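Local structure of Mypaa.01249.c (Mycobacterium paratuberculosis, 3RD5) at residues A[115-120]-A[279-284]; A[133-138]-A[193-198]; A[45-50]-A[64-69]. The protein is of unknown specific function but is probably an oxidoreductase of the short-chain dehydrogenase/reductase type. All blocks are in the same frame, centred on the assembly; numbering follows the deposited sequence.

Contact 1: residues A[115-120]-A[279-284]; sequences NHLGHF and ALSEQL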
loop_
_atom_site.group_PDB
_atom_site.type_symbol
_atom_site.label_atom_id
_atom_site.label_comp_id
_atom_site.label_asym_id
_atom_site.label_seq_id
_atom_site.Cartn_x
_atom_site.Cartn_y
_atom_site.Cartn_z
ATOM N N ASN A 115 -4.311 -0.127 7.384
ATOM C CA ASN A 115 -3.715 0.576 6.259
ATOM C C ASN A 115 -2.212 0.685 6.413
ATOM O O ASN A 115 -1.484 0.640 5.426
ATOM C CB ASN A 115 -4.309 1.974 6.179
ATOM C CG ASN A 115 -5.805 2.003 5.888
ATOM O OD1 ASN A 115 -6.415 0.971 5.568
ATOM N ND2 ASN A 115 -6.415 3.194 5.998
ATOM N N HIS A 116 -1.751 0.851 7.655
ATOM C CA HIS A 116 -0.327 0.957 7.929
ATOM C C HIS A 116 0.270 -0.275 8.622
ATOM O O HIS A 116 1.195 -0.907 8.097
ATOM C CB HIS A 116 -0.012 2.242 8.740
ATOM C CG HIS A 116 1.391 2.313 9.218
ATOM N ND1 HIS A 116 2.468 2.416 8.368
ATOM C CD2 HIS A 116 1.902 2.274 10.471
ATOM C CE1 HIS A 116 3.589 2.409 9.077
ATOM N NE2 HIS A 116 3.273 2.329 10.369
ATOM N N LEU A 117 -0.196 -0.609 9.825
ATOM C CA LEU A 117 0.528 -1.622 10.608
ATOM C C LEU A 117 0.542 -2.998 9.994
ATOM O O LEU A 117 1.567 -3.687 9.999
ATOM C CB LEU A 117 0.046 -1.679 12.078
ATOM C CG LEU A 117 0.274 -0.377 12.873
ATOM C CD1 LEU A 117 -0.568 -0.333 14.187
ATOM C CD2 LEU A 117 1.767 -0.123 13.198
ATOM N N GLY A 118 -0.583 -3.402 9.408
ATOM C CA GLY A 118 -0.608 -4.731 8.779
ATOM C C GLY A 118 0.323 -4.780 7.550
ATOM O O GLY A 118 0.990 -5.773 7.325
ATOM N N HIS A 119 0.346 -3.706 6.786
ATOM C CA HIS A 119 1.267 -3.547 5.646
ATOM C C HIS A 119 2.733 -3.470 6.065
ATOM O O HIS A 119 3.619 -4.009 5.404
ATOM C CB HIS A 119 0.878 -2.350 4.788
ATOM C CG HIS A 119 -0.291 -2.611 3.880
ATOM N ND1 HIS A 119 -1.301 -1.686 3.698
ATOM C CD2 HIS A 119 -0.548 -3.633 3.025
ATOM C CE1 HIS A 119 -2.150 -2.164 2.784
ATOM N NE2 HIS A 119 -1.738 -3.371 2.389
ATOM N N PHE A 120 2.992 -2.800 7.191
ATOM C CA PHE A 120 4.332 -2.725 7.759
ATOM C C PHE A 120 4.856 -4.126 8.071
ATOM O O PHE A 120 5.979 -4.487 7.688
ATOM C CB PHE A 120 4.270 -1.870 9.027
ATOM C CG PHE A 120 5.596 -1.693 9.727
ATOM C CD1 PHE A 120 6.422 -0.649 9.380
ATOM C CD2 PHE A 120 6.028 -2.583 10.696
ATOM C CE1 PHE A 120 7.662 -0.472 9.992
ATOM C CE2 PHE A 120 7.270 -2.412 11.315
ATOM C CZ PHE A 120 8.089 -1.377 10.954
ATOM N N ALA A 279 10.160 2.894 14.545
ATOM C CA ALA A 279 10.443 2.248 15.813
ATOM C C ALA A 279 9.162 1.837 16.525
ATOM O O ALA A 279 9.032 0.713 17.017
ATOM C CB ALA A 279 11.285 3.186 16.730
ATOM N N LEU A 280 8.201 2.745 16.605
ATOM C CA LEU A 280 6.907 2.429 17.206
ATOM C C LEU A 280 6.230 1.262 16.471
ATOM O O LEU A 280 5.655 0.368 17.108
ATOM C CB LEU A 280 6.028 3.663 17.206
ATOM C CG LEU A 280 4.564 3.489 17.612
ATOM C CD1 LEU A 280 4.371 2.845 18.958
ATOM C CD2 LEU A 280 3.829 4.828 17.480
ATOM N N SER A 281 6.332 1.260 15.147
ATOM C CA SER A 281 5.690 0.230 14.332
ATOM C C SER A 281 6.315 -1.161 14.545
ATOM O O SER A 281 5.616 -2.197 14.563
ATOM C CB SER A 281 5.703 0.618 12.852
ATOM O OG SER A 281 4.966 1.840 12.663
ATOM N N GLU A 282 7.642 -1.198 14.707
ATOM C CA GLU A 282 8.328 -2.446 15.028
ATOM C C GLU A 282 7.830 -2.961 16.385
ATOM O O GLU A 282 7.579 -4.152 16.556
ATOM C CB GLU A 282 9.874 -2.272 15.058
ATOM C CG GLU A 282 10.518 -2.068 13.699
ATOM C CD GLU A 282 12.011 -2.330 13.654
ATOM O OE1 GLU A 282 12.628 -2.463 14.743
ATOM O OE2 GLU A 282 12.574 -2.389 12.541
ATOM N N GLN A 283 7.696 -2.074 17.357
ATOM C CA GLN A 283 7.252 -2.497 18.685
ATOM C C GLN A 283 5.814 -3.012 18.657
ATOM O O GLN A 283 5.521 -4.012 19.282
ATOM C CB GLN A 283 7.402 -1.377 19.708
ATOM C CG GLN A 283 8.827 -0.975 19.927
ATOM C CD GLN A 283 8.928 0.323 20.675
ATOM O OE1 GLN A 283 7.947 0.811 21.236
ATOM N NE2 GLN A 283 10.107 0.913 20.656
ATOM N N LEU A 284 4.921 -2.344 17.932
ATOM C CA LEU A 284 3.542 -2.758 17.896
ATOM C C LEU A 284 3.340 -4.072 17.156
ATOM O O LEU A 284 2.457 -4.891 17.518
ATOM C CB LEU A 284 2.679 -1.656 17.257
ATOM C CG LEU A 284 2.459 -0.376 18.069
ATOM C CD1 LEU A 284 1.790 0.689 17.192
ATOM C CD2 LEU A 284 1.571 -0.685 19.315
#
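Ser281 meets helix 110-126 with both its side-chain atoms. Its OG accepts a hydrogen bond from His116 NE2 (2.9 Å), nearly straight at 165° and in the imidazole plane, while its CB sits over the centre of the Phe120 ring, 3.5 Å from the centroid, as a CH-pi contact. A small hydroxyl suits this place because it can bond to one neighbour and still let a flat ring close over its methylene. Glu282 CG lies in plane at the edge of the same ring, 3.7 Å from Phe120 CZ, and Leu117 CD1 reaches Leu284 CD1 at 4.0 Å. His116 CG, anti to the backbone N (chi1 172°), starts its side chain toward helix 271-285. In the second shell Ser281 OG also bonds to Leu277 O, so the buried hydroxyl serves two partners. Glu282 OE2 bonds Trp278 NE1, whose ring meets Phe120 edge-to-face. The segment axes come within 10.1 Å at a crossing angle of -71°; side chains of 110-126 span the gap, Phe120 reaching the backbone of 271-285. Helix 271-285, close to the end of the chain, packs against helix 110-126, a core helix of the Rossmann-type fold, while His116 also touches helix 161-185.

Contact 2: residues A[133-138]-A[193-198]; sequences RVVTVS and LAAHPG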
loop_
_atom_site.group_PDB
_atom_site.type_symbol
_atom_site.label_atom_id
_atom_site.label_comp_id
_atom_site.label_asym_id
_atom_site.label_seq_id
_atom_site.Cartn_x
_atom_site.Cartn_y
_atom_site.Cartn_z
ATOM N N ARG A 133 10.520 -4.088 -5.999
ATOM C CA ARG A 133 9.997 -2.912 -5.338
ATOM C C ARG A 133 8.761 -3.157 -4.502
ATOM O O ARG A 133 8.013 -4.150 -4.722
ATOM C CB ARG A 133 9.703 -1.788 -6.352
ATOM C CG ARG A 133 8.585 -2.118 -7.320
ATOM C CD ARG A 133 8.387 -1.100 -8.429
ATOM N NE ARG A 133 9.574 -0.983 -9.295
ATOM C CZ ARG A 133 9.666 -0.158 -10.336
ATOM N NH1 ARG A 133 8.717 0.713 -10.596
ATOM N NH2 ARG A 133 10.790 -0.161 -11.059
ATOM N N VAL A 134 8.541 -2.231 -3.561
ATOM C CA VAL A 134 7.316 -2.098 -2.766
ATOM C C VAL A 134 6.636 -0.813 -3.202
ATOM O O VAL A 134 7.264 0.238 -3.225
ATOM C CB VAL A 134 7.642 -2.025 -1.271
ATOM C CG1 VAL A 134 6.356 -1.871 -0.450
ATOM C CG2 VAL A 134 8.473 -3.268 -0.800
ATOM N N VAL A 135 5.351 -0.884 -3.524
ATOM C CA VAL A 135 4.516 0.292 -3.840
ATOM C C VAL A 135 3.444 0.362 -2.777
ATOM O O VAL A 135 2.638 -0.583 -2.658
ATOM C CB VAL A 135 3.849 0.180 -5.221
ATOM C CG1 VAL A 135 2.974 1.403 -5.501
ATOM C CG2 VAL A 135 4.919 0.038 -6.323
ATOM N N THR A 136 3.377 1.491 -2.044
ATOM C CA THR A 136 2.325 1.683 -1.016
ATOM C C THR A 136 1.367 2.753 -1.473
ATOM O O THR A 136 1.821 3.840 -1.879
ATOM C CB THR A 136 2.995 2.011 0.334
ATOM O OG1 THR A 136 3.867 0.925 0.709
ATOM C CG2 THR A 136 1.938 2.158 1.443
ATOM N N VAL A 137 0.078 2.472 -1.405
ATOM C CA VAL A 137 -0.947 3.395 -1.869
ATOM C C VAL A 137 -1.347 4.313 -0.708
ATOM O O VAL A 137 -1.750 3.824 0.356
ATOM C CB VAL A 137 -2.141 2.665 -2.526
ATOM C CG1 VAL A 137 -3.099 3.699 -3.150
ATOM C CG2 VAL A 137 -1.642 1.667 -3.618
ATOM N N SER A 138 -1.255 5.631 -0.923
ATOM C CA SER A 138 -1.666 6.653 0.025
ATOM C C SER A 138 -2.854 7.459 -0.516
ATOM O O SER A 138 -3.691 6.924 -1.254
ATOM C CB SER A 138 -0.438 7.475 0.384
ATOM O OG SER A 138 -0.714 8.468 1.388
ATOM N N LEU A 193 8.311 2.879 -3.190
ATOM C CA LEU A 193 7.604 3.941 -3.915
ATOM C C LEU A 193 6.217 4.060 -3.366
ATOM O O LEU A 193 5.704 3.165 -2.693
ATOM C CB LEU A 193 7.522 3.592 -5.424
ATOM C CG LEU A 193 8.834 3.202 -6.099
ATOM C CD1 LEU A 193 8.610 2.707 -7.550
ATOM C CD2 LEU A 193 9.785 4.380 -6.107
ATOM N N ALA A 194 5.558 5.172 -3.653
ATOM C CA ALA A 194 4.168 5.365 -3.266
ATOM C C ALA A 194 3.367 5.919 -4.429
ATOM O O ALA A 194 3.917 6.468 -5.379
ATOM C CB ALA A 194 4.072 6.313 -2.016
ATOM N N ALA A 195 2.045 5.747 -4.353
ATOM C CA ALA A 195 1.090 6.263 -5.336
ATOM C C ALA A 195 -0.170 6.648 -4.617
ATOM O O ALA A 195 -0.443 6.175 -3.508
ATOM C CB ALA A 195 0.775 5.172 -6.415
ATOM N N HIS A 196 -0.995 7.496 -5.234
ATOM C CA HIS A 196 -2.333 7.731 -4.721
ATOM C C HIS A 196 -3.314 7.910 -5.868
ATOM O O HIS A 196 -2.920 8.383 -6.936
ATOM C CB HIS A 196 -2.364 8.934 -3.742
ATOM C CG HIS A 196 -2.350 10.267 -4.401
ATOM N ND1 HIS A 196 -3.515 10.937 -4.727
ATOM C CD2 HIS A 196 -1.322 11.042 -4.818
ATOM C CE1 HIS A 196 -3.191 12.076 -5.309
ATOM N NE2 HIS A 196 -1.868 12.173 -5.396
ATOM N N PRO A 197 -4.603 7.593 -5.618
ATOM C CA PRO A 197 -5.539 7.438 -6.747
ATOM C C PRO A 197 -6.262 8.710 -7.120
ATOM O O PRO A 197 -7.115 8.658 -8.030
ATOM C CB PRO A 197 -6.531 6.397 -6.220
ATOM C CG PRO A 197 -6.520 6.628 -4.745
ATOM C CD PRO A 197 -5.076 6.852 -4.425
ATOM N N GLY A 198 -5.980 9.836 -6.472
ATOM C CA GLY A 198 -6.767 11.045 -6.722
ATOM C C GLY A 198 -8.074 11.066 -5.961
ATOM O O GLY A 198 -8.171 10.612 -4.829
HETATM O O HOH W 1 6.303 1.938 -0.129
#
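The first torsions of Arg133 and Leu193 start their side chains toward each other: Arg133 CG lies between the backbone N and the carbonyl carbon (chi1 66°), whereas Leu193 CG is anti to its carbonyl carbon (chi1 -51°). The arginine then bends at chi3, and Leu193 CD1 comes to rest 3.6 Å from Arg133 NH1. This methyl lies against both the CD methylene and the guanidinium, which it meets obliquely, while the buried NH1 is bonded to Ala238 O and Gln241 O. Leu193 and Ala195 each use both N and O on strand 133-137, the alternation of a parallel pair: Leu193 bonds Val134 O and Thr136 N, Ala195 bonds Thr136 O and Ser138 N. The first of these, Leu193 N to Val134 O, measures 2.8 Å. A water adds to Leu193 O, donating at 2.9 Å, and also bonds Thr136 OG1, which has a further partner in Asn92. Just past strand 191-195, Pro197 CD rests 3.9 Å from Val137 CG1, at the end of the neighbouring strand. Branched valines and small alanines suit these central strands, since helices lie close on both faces. Val135, Val137 and Ala195 face helix 226-240; Thr136 and Ala194 face helix 161-185. That helix contributes Lys169, of the YxxxK pattern of this family, whose NZ bonds Val137 O and whose carbonyl bonds Ser138 OG. Strands 87-92 and 248-251 flank the pair within the sheet.

Contact 3: residues A[45-50]-A[64-69]; sequences MAVRDT and VEVREL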
loop_
_atom_site.group_PDB
_atom_site.type_symbol
_atom_site.label_atom_id
_atom_site.label_comp_id
_atom_site.label_asym_id
_atom_site.label_seq_id
_atom_site.Cartn_x
_atom_site.Cartn_y
_atom_site.Cartn_z
ATOM N N MET A 45 -3.487 -12.078 -5.332
ATOM C CA MET A 45 -4.373 -11.147 -4.660
ATOM C C MET A 45 -4.631 -11.672 -3.270
ATOM O O MET A 45 -5.141 -12.783 -3.099
ATOM C CB MET A 45 -5.701 -11.021 -5.402
ATOM C CG MET A 45 -6.753 -10.239 -4.677
ATOM S SD MET A 45 -6.305 -8.532 -4.617
ATOM C CE MET A 45 -5.622 -8.559 -6.319
ATOM N N ALA A 46 -4.303 -10.867 -2.269
ATOM C CA ALA A 46 -4.351 -11.266 -0.859
ATOM C C ALA A 46 -5.469 -10.494 -0.182
ATOM O O ALA A 46 -5.375 -9.270 -0.024
ATOM C CB ALA A 46 -2.993 -10.985 -0.230
ATOM N N VAL A 47 -6.559 -11.202 0.165
ATOM C CA VAL A 47 -7.823 -10.593 0.579
ATOM C C VAL A 47 -8.449 -11.326 1.748
ATOM O O VAL A 47 -8.187 -12.508 1.955
ATOM C CB VAL A 47 -8.831 -10.551 -0.578
ATOM C CG1 VAL A 47 -8.274 -9.684 -1.712
ATOM C CG2 VAL A 47 -9.219 -11.965 -1.106
ATOM N N ARG A 48 -9.304 -10.630 2.499
ATOM C CA ARG A 48 -10.002 -11.212 3.644
ATOM C C ARG A 48 -11.072 -12.183 3.184
ATOM O O ARG A 48 -11.206 -13.299 3.728
ATOM C CB ARG A 48 -10.643 -10.100 4.484
ATOM C CG ARG A 48 -11.259 -10.530 5.833
ATOM C CD ARG A 48 -12.042 -9.362 6.468
ATOM N NE ARG A 48 -12.237 -9.470 7.919
ATOM C CZ ARG A 48 -11.610 -8.730 8.839
ATOM N NH1 ARG A 48 -10.713 -7.815 8.493
ATOM N NH2 ARG A 48 -11.874 -8.919 10.124
ATOM N N ASP A 49 -11.861 -11.761 2.195
ATOM C CA ASP A 49 -13.019 -12.529 1.708
ATOM C C ASP A 49 -12.618 -13.196 0.405
ATOM O O ASP A 49 -12.732 -12.625 -0.705
ATOM C CB ASP A 49 -14.250 -11.626 1.508
ATOM C CG ASP A 49 -15.501 -12.390 1.074
ATOM O OD1 ASP A 49 -15.421 -13.558 0.600
ATOM O OD2 ASP A 49 -16.614 -11.806 1.223
ATOM N N THR A 50 -12.110 -14.405 0.544
ATOM C CA THR A 50 -11.602 -15.156 -0.606
ATOM C C THR A 50 -12.695 -15.684 -1.527
ATOM O O THR A 50 -12.454 -15.878 -2.718
ATOM C CB THR A 50 -10.676 -16.305 -0.185
ATOM O OG1 THR A 50 -11.411 -17.222 0.645
ATOM C CG2 THR A 50 -9.421 -15.811 0.552
ATOM N N VAL A 64 -4.556 -14.465 -12.097
ATOM C CA VAL A 64 -4.813 -13.812 -10.799
ATOM C C VAL A 64 -5.261 -14.896 -9.826
ATOM O O VAL A 64 -6.366 -15.447 -9.967
ATOM C CB VAL A 64 -5.882 -12.712 -10.887
ATOM C CG1 VAL A 64 -6.043 -12.034 -9.532
ATOM C CG2 VAL A 64 -5.529 -11.672 -11.951
ATOM N N GLU A 65 -4.383 -15.225 -8.874
ATOM C CA GLU A 65 -4.640 -16.187 -7.804
ATOM C C GLU A 65 -5.131 -15.461 -6.573
ATOM O O GLU A 65 -4.641 -14.404 -6.284
ATOM C CB GLU A 65 -3.370 -16.991 -7.435
ATOM C CG GLU A 65 -3.602 -18.032 -6.326
ATOM C CD GLU A 65 -2.345 -18.658 -5.751
ATOM O OE1 GLU A 65 -1.220 -18.363 -6.222
ATOM O OE2 GLU A 65 -2.515 -19.481 -4.810
ATOM N N VAL A 66 -6.084 -16.038 -5.858
ATOM C CA VAL A 66 -6.589 -15.460 -4.609
ATOM C C VAL A 66 -6.109 -16.279 -3.405
ATOM O O VAL A 66 -6.249 -17.520 -3.372
ATOM C CB VAL A 66 -8.104 -15.425 -4.661
ATOM C CG1 VAL A 66 -8.701 -15.003 -3.331
ATOM C CG2 VAL A 66 -8.541 -14.453 -5.754
ATOM N N ARG A 67 -5.552 -15.570 -2.414
ATOM C CA ARG A 67 -5.133 -16.178 -1.136
ATOM C C ARG A 67 -5.696 -15.356 0.008
ATOM O O ARG A 67 -5.939 -14.151 -0.120
ATOM C CB ARG A 67 -3.616 -16.243 -1.015
ATOM C CG ARG A 67 -2.926 -17.077 -2.062
ATOM C CD ARG A 67 -1.473 -17.272 -1.762
ATOM N NE ARG A 67 -0.807 -17.897 -2.910
ATOM C CZ ARG A 67 0.506 -18.019 -3.052
ATOM N NH1 ARG A 67 1.336 -17.651 -2.095
ATOM N NH2 ARG A 67 0.990 -18.516 -4.183
ATOM N N GLU A 68 -5.856 -16.003 1.151
ATOM C CA GLU A 68 -6.408 -15.356 2.340
ATOM C C GLU A 68 -5.380 -14.525 3.071
ATOM O O GLU A 68 -4.263 -14.988 3.349
ATOM C CB GLU A 68 -6.958 -16.399 3.320
ATOM C CG GLU A 68 -7.923 -15.823 4.330
ATOM C CD GLU A 68 -8.392 -16.831 5.342
ATOM O OE1 GLU A 68 -8.555 -18.014 4.983
ATOM O OE2 GLU A 68 -8.597 -16.423 6.510
ATOM N N LEU A 69 -5.780 -13.298 3.382
ATOM C CA LEU A 69 -4.998 -12.378 4.201
ATOM C C LEU A 69 -5.982 -11.494 4.946
ATOM O O LEU A 69 -6.795 -10.798 4.313
ATOM C CB LEU A 69 -4.063 -11.526 3.356
ATOM C CG LEU A 69 -3.389 -10.329 4.040
ATOM C CD1 LEU A 69 -2.467 -10.875 5.138
ATOM C CD2 LEU A 69 -2.636 -9.477 3.016
HETATM O O HOH W 2 -10.196 -13.816 6.255
HETATM O O HOH W 3 -10.148 -18.466 2.885
#
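Met45 O is gripped twice by strand 63-68: Arg67 N donates to it at 2.9 Å, and the CA-H of Val66 makes a weaker contact beside that bond. The pattern repeats one step on, where Arg67 O takes Val47 N at 3.0 Å together with the CA-H of Ala46. Met45 N to Glu65 O (2.8 Å) opens this parallel series. Leu69 N to Val47 O closes it, and there the donor stands 58° out of the carbonyl plane as the chain leaves the strand.

Side chains divide between the two faces. On one, Ala46 CB lies 3.6 Å from Leu69 CD2; alanine's small size lets the leucine lie over it, and both touch Phe80 of helix 74-82. On the other, Val47 CG2 meets Val66 CG1 at 3.8 Å, the two side chains crossing at about a right angle. Thr50, in the first turn of helix 50-57, sets CG2 against Glu68 CA at 3.5 Å, with CG2 anti to its carbonyl carbon. Along the outer strand Arg67 holds Glu65 side-on, NE to OE2 and NH2 to OE1, each 3.0 Å, a pairing possible because alternate residues of a strand share a face.

Strands 42-47 and 63-68 belong to one beta-alpha-beta unit with helix 50-57, which begins with Asp49 as N-cap, OD1 bonding Lys52 N. Backbone bonds join the strands, apolar side chains pack toward the covering helices, and charged groups lie along the outer strand and past its end. In one of its two conformers Arg48 pairs with Asp70. If this protein binds a dinucleotide as its relatives do, the adenosine end would probably lie here, and a basic residue just after strand 42-47 would be consistent with NADP.

Contacts 2 and 3 both join parallel neighbours of one Rossmann-type sheet, but at different depths: 133-138 with 193-198 is wholly buried near the centre of the molecule, whereas 45-50 with 64-69 includes the outermost strand 63-68 and is only partly buried. Their centres lie about 20 Å apart. Backbone bonds carry both; the inner one adds apolar packing, a bound water and the buried Arg133, the outer one a partly exposed Arg-Glu pair. Contact 1 is also buried but joins two helices outside the sheet, so its polar link runs through side chains. Helix 161-185 relates contacts 1 and 2, since residues of both touch it.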